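Long-range contacts in putative phosphomannomutase (Thermus thermophilus, PDB 1TUO), which probably catalyses the magnesium-dependent transfer of a phosphate group within phosphosugars, as an enzyme of the phosphohexose mutase family: residues 277-281 / 357-362; 272-276 / 369-373; 160-164 / 347-353; 301-305 / 375-379; 175-179 / 241-245. One frame throughout, in Å; residues are numbered along the deposited sequence.

Contact 1 (277-281 / 357-362); sequences YRFRK and ESVAAT
Both segments are helical, residues 277-280 in the last part of the helix that begins at 267 and residues 357-362 at the end of helix 348-362. Y277 and S358 set the register, with CA atoms 6.4 Å apart. Y277 has a t rotamer and sits as a knob in a hole formed by E357, S358, A361 and T362. E357 OE2 (chi1 and chi2 t) accepts hydrogen bonds from Y277 OH at 2.6 Å and from K281 NZ at 2.9 Å, the latter part of a salt bridge. S358 CA makes a CH-pi contact 3.8 Å from the centroid of the Y277 ring, 10° off its normal. A361 CB lies 3.4 Å from Y277 OH. T362 CG2 is 4.0 Å from Y277 CD2, and T362 OG1 donates to S358 O at 2.7 Å. This is a single knob-into-hole contact inside alpha/beta/alpha domain III. Helix 170-173 touches E357 and A361, E357 OE1 accepts from D169 N, and helix 366-377 packs on S358 and T362.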
# COMPACT_ATOMS: atom_id res chain seq x y z
N TYR A 277 -1.09 -16.13 10.38
CA TYR A 277 -1.43 -17.15 9.39
C TYR A 277 -0.20 -17.64 8.64
O TYR A 277 0.02 -18.85 8.51
CB TYR A 277 -2.46 -16.59 8.40
CG TYR A 277 -2.81 -17.57 7.30
CD1 TYR A 277 -2.48 -17.30 5.97
CD2 TYR A 277 -3.45 -18.77 7.59
CE1 TYR A 277 -2.78 -18.21 4.96
CE2 TYR A 277 -3.76 -19.69 6.58
CZ TYR A 277 -3.42 -19.40 5.28
OH TYR A 277 -3.69 -20.32 4.28
N ARG A 278 0.62 -16.71 8.14
CA ARG A 278 1.81 -17.09 7.39
C ARG A 278 2.81 -17.82 8.28
O ARG A 278 3.46 -18.78 7.84
CB ARG A 278 2.45 -15.86 6.75
CG ARG A 278 1.67 -15.35 5.54
CD ARG A 278 2.10 -13.94 5.12
NE ARG A 278 3.43 -13.86 4.51
CZ ARG A 278 3.74 -14.30 3.29
NH1 ARG A 278 2.82 -14.87 2.52
NH2 ARG A 278 4.97 -14.15 2.82
N PHE A 279 2.94 -17.38 9.53
CA PHE A 279 3.86 -18.03 10.44
C PHE A 279 3.42 -19.47 10.68
O PHE A 279 4.24 -20.39 10.68
CB PHE A 279 3.91 -17.31 11.78
CG PHE A 279 4.70 -18.04 12.82
CD1 PHE A 279 6.08 -17.92 12.87
CD2 PHE A 279 4.07 -18.88 13.73
CE1 PHE A 279 6.83 -18.63 13.81
CE2 PHE A 279 4.81 -19.59 14.67
CZ PHE A 279 6.19 -19.46 14.71
N ARG A 280 2.12 -19.66 10.89
CA ARG A 280 1.60 -21.00 11.14
C ARG A 280 1.71 -21.90 9.91
O ARG A 280 1.71 -23.12 10.04
CB ARG A 280 0.16 -20.93 11.66
CG ARG A 280 0.06 -20.29 13.05
CD ARG A 280 -1.38 -20.09 13.54
NE ARG A 280 -2.04 -21.33 13.96
CZ ARG A 280 -3.21 -21.36 14.59
NH1 ARG A 280 -3.84 -20.23 14.87
NH2 ARG A 280 -3.75 -22.52 14.94
N LYS A 281 1.79 -21.31 8.73
CA LYS A 281 1.93 -22.09 7.50
C LYS A 281 3.37 -22.57 7.35
O LYS A 281 3.68 -23.36 6.46
CB LYS A 281 1.55 -21.27 6.26
CG LYS A 281 0.06 -21.21 5.98
CD LYS A 281 -0.23 -20.54 4.65
CE LYS A 281 0.32 -21.34 3.48
NZ LYS A 281 -0.01 -20.72 2.16
N GLU A 357 -7.64 -16.48 1.60
CA GLU A 357 -7.05 -17.79 1.85
C GLU A 357 -7.10 -18.14 3.34
O GLU A 357 -7.51 -19.24 3.72
CB GLU A 357 -5.59 -17.84 1.38
CG GLU A 357 -4.97 -19.24 1.47
CD GLU A 357 -3.49 -19.26 1.15
OE1 GLU A 357 -3.11 -18.86 0.03
OE2 GLU A 357 -2.69 -19.69 2.01
N SER A 358 -6.69 -17.19 4.19
CA SER A 358 -6.67 -17.41 5.64
C SER A 358 -8.04 -17.83 6.18
O SER A 358 -8.13 -18.74 7.01
CB SER A 358 -6.21 -16.14 6.38
OG SER A 358 -7.21 -15.14 6.36
N VAL A 359 -9.09 -17.17 5.73
CA VAL A 359 -10.42 -17.49 6.20
C VAL A 359 -10.82 -18.91 5.78
O VAL A 359 -11.35 -19.67 6.59
CB VAL A 359 -11.46 -16.48 5.66
CG1 VAL A 359 -12.87 -16.92 6.05
CG2 VAL A 359 -11.16 -15.09 6.24
N ALA A 360 -10.53 -19.26 4.54
CA ALA A 360 -10.87 -20.59 4.04
C ALA A 360 -10.06 -21.69 4.72
O ALA A 360 -10.62 -22.71 5.16
CB ALA A 360 -10.66 -20.64 2.53
N ALA A 361 -8.75 -21.49 4.82
CA ALA A 361 -7.86 -22.48 5.43
C ALA A 361 -8.10 -22.68 6.93
O ALA A 361 -8.13 -23.81 7.40
CB ALA A 361 -6.41 -22.09 5.17
N THR A 362 -8.25 -21.59 7.67
CA THR A 362 -8.47 -21.69 9.11
C THR A 362 -9.90 -22.08 9.46
O THR A 362 -10.13 -22.74 10.47
CB THR A 362 -8.15 -20.37 9.84
OG1 THR A 362 -9.07 -19.35 9.43
CG2 THR A 362 -6.72 -19.92 9.54

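Contact 2 (272-276 / 369-373); sequences TTLAL and QFKEV
Two helices of alpha/beta/alpha domain III cross here, helix 267-280 through residues 272-276 and helix 366-377 through residues 369-373. Both segments are fully helical. Their segment axes approach to 9.3 Å and cross at 81°. This near-perpendicular pair is packed largely by small and beta-branched side chains, T272, T273 and V373. T273 and F370 are nearest, with CA atoms 5.6 Å apart.

T272 has a p rotamer and points its CA-to-CB bond toward the other helix. Its OG1 lies 3.3 Å from F370 CE1, at the ring edge, and 3.9 Å from V373 CG1. This hydroxyl is hydrogen-bonded to H268 O in its own helix. T273 has an m rotamer. Its OG1 bonds to Q269 O one turn back and meets the edge of the same ring, 3.8 Å from F370 CD1. T273 CA is 4.1 Å from V373 CG2. L276, with chi1 t and chi2 p, makes the apolar part of the contact. Its CD2 lies 3.8 Å from V373 CG2 and 4.0 Å from E372 CG. L276 also reaches L300 and L304 of helix 296-304.

The contact is buried and no direct hydrogen bond joins the two segments. Q369, with chi1 m and chi2 t, turns its NE2 to K364 O and S358 OG, while its OE1 sits 3.4 Å from T273 CG2. One water bridges the helices, donating to T273 O at 2.9 Å and to Q369 OE1 at 2.7 Å.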
# COMPACT_ATOMS: atom_id res chain seq x y z
N THR A 272 -1.34 -8.24 11.56
CA THR A 272 -1.09 -9.27 12.56
C THR A 272 -1.80 -10.59 12.25
O THR A 272 -1.24 -11.66 12.49
CB THR A 272 -1.49 -8.80 13.98
OG1 THR A 272 -2.87 -8.42 14.01
CG2 THR A 272 -0.63 -7.61 14.39
N THR A 273 -3.01 -10.50 11.71
CA THR A 273 -3.76 -11.70 11.36
C THR A 273 -3.00 -12.46 10.27
O THR A 273 -2.86 -13.68 10.33
CB THR A 273 -5.18 -11.36 10.84
OG1 THR A 273 -5.95 -10.77 11.91
CG2 THR A 273 -5.89 -12.61 10.35
N LEU A 274 -2.50 -11.73 9.27
CA LEU A 274 -1.75 -12.37 8.19
C LEU A 274 -0.38 -12.83 8.65
O LEU A 274 0.15 -13.83 8.17
CB LEU A 274 -1.63 -11.42 6.98
CG LEU A 274 -2.93 -11.21 6.20
CD1 LEU A 274 -2.65 -10.33 4.98
CD2 LEU A 274 -3.51 -12.56 5.75
N ALA A 275 0.22 -12.12 9.61
CA ALA A 275 1.52 -12.53 10.11
C ALA A 275 1.35 -13.87 10.81
O ALA A 275 2.16 -14.78 10.64
CB ALA A 275 2.08 -11.50 11.08
N LEU A 276 0.28 -13.99 11.59
CA LEU A 276 0.02 -15.23 12.33
C LEU A 276 -0.24 -16.38 11.36
O LEU A 276 0.31 -17.46 11.52
CB LEU A 276 -1.19 -15.06 13.24
CG LEU A 276 -1.62 -16.31 14.03
CD1 LEU A 276 -0.49 -16.75 14.94
CD2 LEU A 276 -2.86 -15.99 14.85
N GLN A 369 -10.15 -14.73 13.72
CA GLN A 369 -8.71 -14.92 13.61
C GLN A 369 -8.00 -13.87 14.45
O GLN A 369 -7.00 -14.16 15.11
CB GLN A 369 -8.24 -14.81 12.15
CG GLN A 369 -8.63 -15.99 11.28
CD GLN A 369 -8.03 -15.90 9.89
OE1 GLN A 369 -6.82 -15.84 9.73
NE2 GLN A 369 -8.89 -15.88 8.87
N PHE A 370 -8.51 -12.64 14.44
CA PHE A 370 -7.87 -11.61 15.22
C PHE A 370 -8.04 -11.86 16.72
O PHE A 370 -7.15 -11.54 17.50
CB PHE A 370 -8.40 -10.22 14.86
CG PHE A 370 -7.65 -9.11 15.54
CD1 PHE A 370 -6.31 -8.90 15.25
CD2 PHE A 370 -8.25 -8.34 16.52
CE1 PHE A 370 -5.57 -7.94 15.93
CE2 PHE A 370 -7.53 -7.38 17.22
CZ PHE A 370 -6.19 -7.18 16.92
N LYS A 371 -9.17 -12.45 17.11
CA LYS A 371 -9.41 -12.77 18.52
C LYS A 371 -8.33 -13.75 18.97
O LYS A 371 -7.90 -13.73 20.13
CB LYS A 371 -10.79 -13.41 18.69
CG LYS A 371 -11.96 -12.52 18.32
CD LYS A 371 -12.11 -11.34 19.27
CE LYS A 371 -13.31 -10.48 18.88
NZ LYS A 371 -13.52 -9.34 19.82
N GLU A 372 -7.90 -14.60 18.05
CA GLU A 372 -6.86 -15.58 18.32
C GLU A 372 -5.53 -14.84 18.46
O GLU A 372 -4.66 -15.23 19.24
CB GLU A 372 -6.79 -16.61 17.18
CG GLU A 372 -5.65 -17.61 17.26
CD GLU A 372 -5.82 -18.68 18.34
OE1 GLU A 372 -6.97 -18.96 18.75
OE2 GLU A 372 -4.79 -19.25 18.75
N VAL A 373 -5.36 -13.77 17.69
CA VAL A 373 -4.15 -12.98 17.79
C VAL A 373 -4.12 -12.37 19.19
O VAL A 373 -3.09 -12.38 19.87
CB VAL A 373 -4.11 -11.83 16.75
CG1 VAL A 373 -2.99 -10.86 17.08
CG2 VAL A 373 -3.93 -12.40 15.35
O HOH W 1 -4.64 -15.78 11.32

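Contact 3 (160-164 / 347-353); sequences YFEAL and DGILTSL
Residues 160-164 form part of helix 157-165. Residues 348-353 are the first turns of helix 348-362, and D347 is the non-helical residue just before it, with phi/psi of -131/104°. The axes of the segments 160-164 and 348-353 approach to 11.5 Å and cross at -44°. L164 and L350 are nearest, with CA atoms 6.8 Å apart.

Y160 has a t rotamer that carries its hydroxyl to the start of the second helix. Y160 OH donates to D347 OD1 at 2.7 Å and lies 3.5 Å from I349 CB. D347 OD1 also bonds H342 NE2. D347 OD2 faces its own helix. L350 N donates to D347 OD2 at 2.9 Å. I349 N donates weakly to D347 OD2 at 2.8 Å. The rest is apolar and centres on L164, with chi1 m and chi2 t. L164 CD1 is 4.0 Å from I349 CG2 and 4.1 Å from L353 CD1. L164 CD2 is 3.9 Å from L350 CB. All these residues are buried.

Helix 88-97 touches Y160 and D347, and helix 192-199 packs on L353. The contact thus joins a helix in the range of domain II to one in that of domain III. At its heart is an Asp N-cap. D347 caps helix 348-362 with one carboxylate oxygen and takes Y160, from the helix in the domain II range, with the other.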
# COMPACT_ATOMS: atom_id res chain seq x y z
N TYR A 160 0.56 -11.42 -14.51
CA TYR A 160 0.48 -10.99 -13.11
C TYR A 160 -0.32 -12.02 -12.33
O TYR A 160 0.04 -12.38 -11.21
CB TYR A 160 -0.18 -9.62 -13.02
CG TYR A 160 -0.40 -9.11 -11.61
CD1 TYR A 160 0.68 -8.94 -10.72
CD2 TYR A 160 -1.68 -8.81 -11.15
CE1 TYR A 160 0.47 -8.47 -9.41
CE2 TYR A 160 -1.90 -8.34 -9.86
CZ TYR A 160 -0.83 -8.18 -8.99
OH TYR A 160 -1.06 -7.74 -7.70
N PHE A 161 -1.41 -12.50 -12.92
CA PHE A 161 -2.24 -13.50 -12.25
C PHE A 161 -1.45 -14.79 -12.04
O PHE A 161 -1.54 -15.42 -10.99
CB PHE A 161 -3.51 -13.79 -13.07
CG PHE A 161 -4.49 -12.65 -13.12
CD1 PHE A 161 -4.63 -11.78 -12.03
CD2 PHE A 161 -5.29 -12.46 -14.23
CE1 PHE A 161 -5.56 -10.74 -12.07
CE2 PHE A 161 -6.23 -11.42 -14.28
CZ PHE A 161 -6.36 -10.56 -13.19
N GLU A 162 -0.66 -15.17 -13.04
CA GLU A 162 0.15 -16.37 -12.93
C GLU A 162 1.17 -16.23 -11.81
O GLU A 162 1.47 -17.19 -11.11
CB GLU A 162 0.88 -16.65 -14.25
CG GLU A 162 0.01 -17.35 -15.28
CD GLU A 162 -0.41 -18.74 -14.81
OE1 GLU A 162 -1.63 -18.98 -14.69
OE2 GLU A 162 0.48 -19.58 -14.56
N ALA A 163 1.71 -15.03 -11.65
CA ALA A 163 2.68 -14.78 -10.60
C ALA A 163 2.01 -14.91 -9.23
O ALA A 163 2.56 -15.51 -8.31
CB ALA A 163 3.28 -13.39 -10.76
N LEU A 164 0.81 -14.34 -9.11
CA LEU A 164 0.05 -14.39 -7.86
C LEU A 164 -0.23 -15.83 -7.46
O LEU A 164 -0.04 -16.22 -6.31
CB LEU A 164 -1.29 -13.65 -8.01
CG LEU A 164 -1.24 -12.12 -8.08
CD1 LEU A 164 -2.63 -11.57 -8.32
CD2 LEU A 164 -0.66 -11.55 -6.79
N ASP A 347 1.31 -4.76 -2.04
CA ASP A 347 0.36 -5.32 -3.01
C ASP A 347 -0.98 -5.60 -2.35
O ASP A 347 -1.14 -6.57 -1.60
CB ASP A 347 0.94 -6.61 -3.62
CG ASP A 347 0.09 -7.14 -4.76
OD1 ASP A 347 0.66 -7.82 -5.66
OD2 ASP A 347 -1.14 -6.91 -4.77
N GLY A 348 -1.95 -4.73 -2.63
CA GLY A 348 -3.27 -4.88 -2.04
C GLY A 348 -4.09 -6.01 -2.64
O GLY A 348 -5.03 -6.50 -2.02
N ILE A 349 -3.73 -6.41 -3.85
CA ILE A 349 -4.44 -7.50 -4.52
C ILE A 349 -4.03 -8.81 -3.85
O ILE A 349 -4.88 -9.63 -3.49
CB ILE A 349 -4.11 -7.53 -6.02
CG1 ILE A 349 -4.50 -6.19 -6.66
CG2 ILE A 349 -4.83 -8.70 -6.69
CD1 ILE A 349 -5.97 -5.80 -6.47
N LEU A 350 -2.73 -9.01 -3.67
CA LEU A 350 -2.28 -10.24 -3.02
C LEU A 350 -2.74 -10.24 -1.57
O LEU A 350 -3.07 -11.30 -1.02
CB LEU A 350 -0.75 -10.38 -3.07
CG LEU A 350 -0.22 -11.65 -2.39
CD1 LEU A 350 -0.93 -12.87 -2.99
CD2 LEU A 350 1.28 -11.76 -2.59
N THR A 351 -2.78 -9.07 -0.93
CA THR A 351 -3.23 -9.01 0.46
C THR A 351 -4.67 -9.48 0.54
O THR A 351 -5.04 -10.24 1.44
CB THR A 351 -3.15 -7.59 1.05
OG1 THR A 351 -1.78 -7.15 1.07
CG2 THR A 351 -3.67 -7.58 2.47
N SER A 352 -5.49 -9.02 -0.40
CA SER A 352 -6.89 -9.41 -0.42
C SER A 352 -7.01 -10.93 -0.57
O SER A 352 -7.78 -11.57 0.14
CB SER A 352 -7.62 -8.73 -1.57
OG SER A 352 -7.66 -7.33 -1.38
N LEU A 353 -6.24 -11.49 -1.50
CA LEU A 353 -6.29 -12.92 -1.74
C LEU A 353 -5.78 -13.75 -0.56
O LEU A 353 -6.30 -14.83 -0.29
CB LEU A 353 -5.53 -13.26 -3.02
CG LEU A 353 -6.21 -12.70 -4.28
CD1 LEU A 353 -5.31 -12.83 -5.50
CD2 LEU A 353 -7.53 -13.43 -4.49

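Contact 4 (301-305 / 375-379); sequences GERLG and ALTGL
At the protein surface the C-terminal ends of two helices meet, helix 296-304 in the range of domain III and helix 366-377, whose end leads toward the C-terminal domain. Residues 301-304 and 375-377 are their last residues. Each helix is followed by a glycine with positive phi, G305 at 107° and G378 at 77°. The CA atoms of R303 and T377 are nearest, 6.6 Å apart.

R303 points its CA-to-CB bond toward the other segment and has chi1 and chi2 both m. Its NH1 donates to L376 O at 2.8 Å. The carbonyl carbon of T377 lies over one face of the guanidinium, 3.4 Å from R303 NH1. L304, also m at chi1, makes a loose apolar contact, with its CD1 4.3 Å from L376 CD1. Both leucines also rest on L276 of helix 267-280. T377 OG1 bonds to V373 O and accepts from L379 N at 3.3 Å, which makes an ST turn at the chain's exit from the helix. T377 O is taken by R299 NH1.

Carbonyls in the last turn of a helix lack the amide partners they would have further back. Two arginines of one helix donate to two successive carbonyls at the end of the other. A positive charge there also suits the negative end of a helix dipole.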
# COMPACT_ATOMS: atom_id res chain seq x y z
N GLY A 301 5.58 -11.90 17.87
CA GLY A 301 6.90 -12.41 17.55
C GLY A 301 7.64 -12.97 18.75
O GLY A 301 8.33 -13.98 18.65
N GLU A 302 7.51 -12.31 19.90
CA GLU A 302 8.20 -12.80 21.09
C GLU A 302 7.49 -14.05 21.62
O GLU A 302 8.14 -14.99 22.10
CB GLU A 302 8.24 -11.72 22.18
CG GLU A 302 6.93 -11.49 22.91
CD GLU A 302 7.04 -10.39 23.96
OE1 GLU A 302 7.28 -9.22 23.57
OE2 GLU A 302 6.88 -10.69 25.17
N ARG A 303 6.17 -14.07 21.51
CA ARG A 303 5.36 -15.20 21.99
C ARG A 303 5.53 -16.47 21.15
O ARG A 303 5.70 -17.56 21.69
CB ARG A 303 3.87 -14.82 22.02
CG ARG A 303 3.43 -13.96 23.22
CD ARG A 303 3.13 -14.82 24.44
NE ARG A 303 2.78 -14.04 25.63
CZ ARG A 303 1.54 -13.85 26.08
NH1 ARG A 303 0.50 -14.39 25.45
NH2 ARG A 303 1.34 -13.15 27.19
N LEU A 304 5.48 -16.32 19.83
CA LEU A 304 5.57 -17.47 18.93
C LEU A 304 6.96 -17.82 18.40
O LEU A 304 7.18 -18.95 17.93
CB LEU A 304 4.61 -17.30 17.76
CG LEU A 304 3.14 -17.15 18.15
CD1 LEU A 304 2.29 -17.09 16.89
CD2 LEU A 304 2.71 -18.33 19.02
N GLY A 305 7.89 -16.88 18.45
CA GLY A 305 9.24 -17.18 18.00
C GLY A 305 9.77 -16.63 16.68
O GLY A 305 10.43 -17.37 15.94
N ALA A 375 -5.55 -13.49 21.85
CA ALA A 375 -5.34 -14.54 22.84
C ALA A 375 -3.87 -14.93 22.93
O ALA A 375 -3.31 -15.05 24.02
CB ALA A 375 -6.18 -15.78 22.47
N LEU A 376 -3.24 -15.12 21.78
CA LEU A 376 -1.83 -15.50 21.74
C LEU A 376 -0.88 -14.40 22.23
O LEU A 376 0.21 -14.69 22.73
CB LEU A 376 -1.44 -15.91 20.32
CG LEU A 376 -2.15 -17.15 19.76
CD1 LEU A 376 -1.75 -17.36 18.30
CD2 LEU A 376 -1.78 -18.38 20.61
N THR A 377 -1.28 -13.14 22.08
CA THR A 377 -0.43 -12.03 22.52
C THR A 377 -0.77 -11.60 23.94
O THR A 377 0.06 -11.02 24.64
CB THR A 377 -0.59 -10.77 21.63
OG1 THR A 377 -1.97 -10.36 21.61
CG2 THR A 377 -0.13 -11.05 20.21
N GLY A 378 -2.00 -11.89 24.37
CA GLY A 378 -2.43 -11.51 25.70
C GLY A 378 -2.75 -10.03 25.76
O GLY A 378 -2.83 -9.45 26.84
N LEU A 379 -2.94 -9.42 24.60
CA LEU A 379 -3.23 -8.00 24.52
C LEU A 379 -4.51 -7.71 23.74
O LEU A 379 -4.90 -8.48 22.86
CB LEU A 379 -2.08 -7.27 23.82
CG LEU A 379 -0.68 -7.37 24.45
CD1 LEU A 379 0.34 -6.77 23.50
CD2 LEU A 379 -0.68 -6.64 25.79

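Contact 5 (175-179 / 241-245); sequences GFSGV and PPSFA
Residues 175-179 lie in the loop between helix 170-173 and strand 180-183. Residues 241-243 lead into strand 244-248, which begins at F244. The two segments meet where neighbouring parallel strands of the domain II sheet start. G178 and S243 are nearest, with CA atoms 4.6 Å apart. The peptide bond before P242 is cis.

Two hydrogen bonds cross. V179 N donates to S243 OG at 2.9 Å, with S243 chi1 in m, although the modelled place of that hydroxyl is less sure. V179 O accepts a weak bond from F244 N at 3.4 Å and a CA-H...O contact from S243 CA, also 3.4 Å. A245 pairs with V258 of the next strand.

F176 has a t rotamer. Its CE1 lies 3.6 Å from P242 O, which is at the ring edge, 4.1 Å from P242 CG and 4.2 Å from F244 CE2. S177 OG is 3.6 Å from P242 CG. G178 CA passes 3.6 Å from S243 OG. A CB on G178 would probably be too close to that oxygen and would crowd P242 CG. F176 and P242 also pack against V359 of helix 348-362.

V179 N thus finds its acceptor in a side-chain oxygen, S243 OG, instead of a main-chain carbonyl. The main-chain pairing opens with the weak bond of V179 O to F244 N and continues between F244 and Y181.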
# COMPACT_ATOMS: atom_id res chain seq x y z
N GLY A 175 -11.95 -23.74 -0.78
CA GLY A 175 -12.80 -24.06 0.35
C GLY A 175 -13.60 -22.89 0.91
O GLY A 175 -14.50 -23.09 1.71
N PHE A 176 -13.27 -21.66 0.49
CA PHE A 176 -13.98 -20.49 0.99
C PHE A 176 -15.48 -20.70 0.78
O PHE A 176 -15.92 -20.99 -0.33
CB PHE A 176 -13.52 -19.22 0.28
CG PHE A 176 -14.16 -17.96 0.81
CD1 PHE A 176 -13.99 -17.59 2.14
CD2 PHE A 176 -14.96 -17.17 -0.02
CE1 PHE A 176 -14.59 -16.43 2.64
CE2 PHE A 176 -15.57 -16.01 0.48
CZ PHE A 176 -15.38 -15.65 1.81
N SER A 177 -16.25 -20.53 1.85
CA SER A 177 -17.69 -20.74 1.79
C SER A 177 -18.55 -19.48 1.79
O SER A 177 -19.78 -19.56 1.88
CB SER A 177 -18.12 -21.64 2.96
OG SER A 177 -17.71 -21.09 4.20
N GLY A 178 -17.92 -18.32 1.69
CA GLY A 178 -18.70 -17.09 1.69
C GLY A 178 -18.66 -16.35 0.37
O GLY A 178 -18.43 -16.93 -0.70
N VAL A 179 -18.90 -15.05 0.44
CA VAL A 179 -18.87 -14.18 -0.73
C VAL A 179 -17.87 -13.08 -0.43
O VAL A 179 -17.78 -12.60 0.70
CB VAL A 179 -20.25 -13.54 -0.99
CG1 VAL A 179 -20.74 -12.85 0.27
CG2 VAL A 179 -20.15 -12.53 -2.12
N PRO A 241 -20.81 -14.01 8.49
CA PRO A 241 -19.53 -14.69 8.29
C PRO A 241 -19.72 -15.95 7.44
O PRO A 241 -20.78 -16.56 7.45
CB PRO A 241 -19.09 -15.02 9.71
CG PRO A 241 -19.66 -13.89 10.50
CD PRO A 241 -21.05 -13.76 9.92
N PRO A 242 -18.67 -16.36 6.71
CA PRO A 242 -17.35 -15.73 6.65
C PRO A 242 -17.21 -14.68 5.55
O PRO A 242 -16.09 -14.33 5.16
CB PRO A 242 -16.43 -16.91 6.42
CG PRO A 242 -17.24 -17.74 5.47
CD PRO A 242 -18.63 -17.69 6.07
N SER A 243 -18.32 -14.17 5.04
CA SER A 243 -18.28 -13.16 3.99
C SER A 243 -17.68 -11.87 4.52
O SER A 243 -17.83 -11.53 5.69
CB SER A 243 -19.68 -12.89 3.45
OG SER A 243 -20.20 -14.05 2.82
N PHE A 244 -16.98 -11.14 3.64
CA PHE A 244 -16.39 -9.88 4.03
C PHE A 244 -16.04 -9.05 2.81
O PHE A 244 -16.10 -9.53 1.68
CB PHE A 244 -15.14 -10.11 4.91
CG PHE A 244 -13.98 -10.74 4.19
CD1 PHE A 244 -12.90 -9.97 3.75
CD2 PHE A 244 -13.94 -12.12 3.98
CE1 PHE A 244 -11.81 -10.56 3.13
CE2 PHE A 244 -12.85 -12.71 3.35
CZ PHE A 244 -11.78 -11.93 2.93
N ALA A 245 -15.68 -7.80 3.05
CA ALA A 245 -15.34 -6.93 1.95
C ALA A 245 -13.90 -6.45 2.04
O ALA A 245 -13.39 -6.23 3.13
CB ALA A 245 -16.27 -5.72 1.94

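In the fold
Contacts 2 and 3 are buried, contacts 1 and 5 partly so, and contact 4 lies at the surface. Contacts 1 and 2 share helix 267-280 and touch through S358 and Q369. Contacts 1 and 3 use opposite ends of helix 348-362, and contacts 2 and 4 share helix 366-377. L276 of contact 2 packs on L304 and L376 of contact 4. Contact 5, built on loops and a strand start, meets contact 1 through F176 and P242 on V359. The chemistry differs with place. Buried contact 2 has a water bridge, contact 3 an Asp cap, contact 5 backbone and serine hydrogen bonds, and contacts 1 and 4 use a lysine and an arginine at more exposed helix ends.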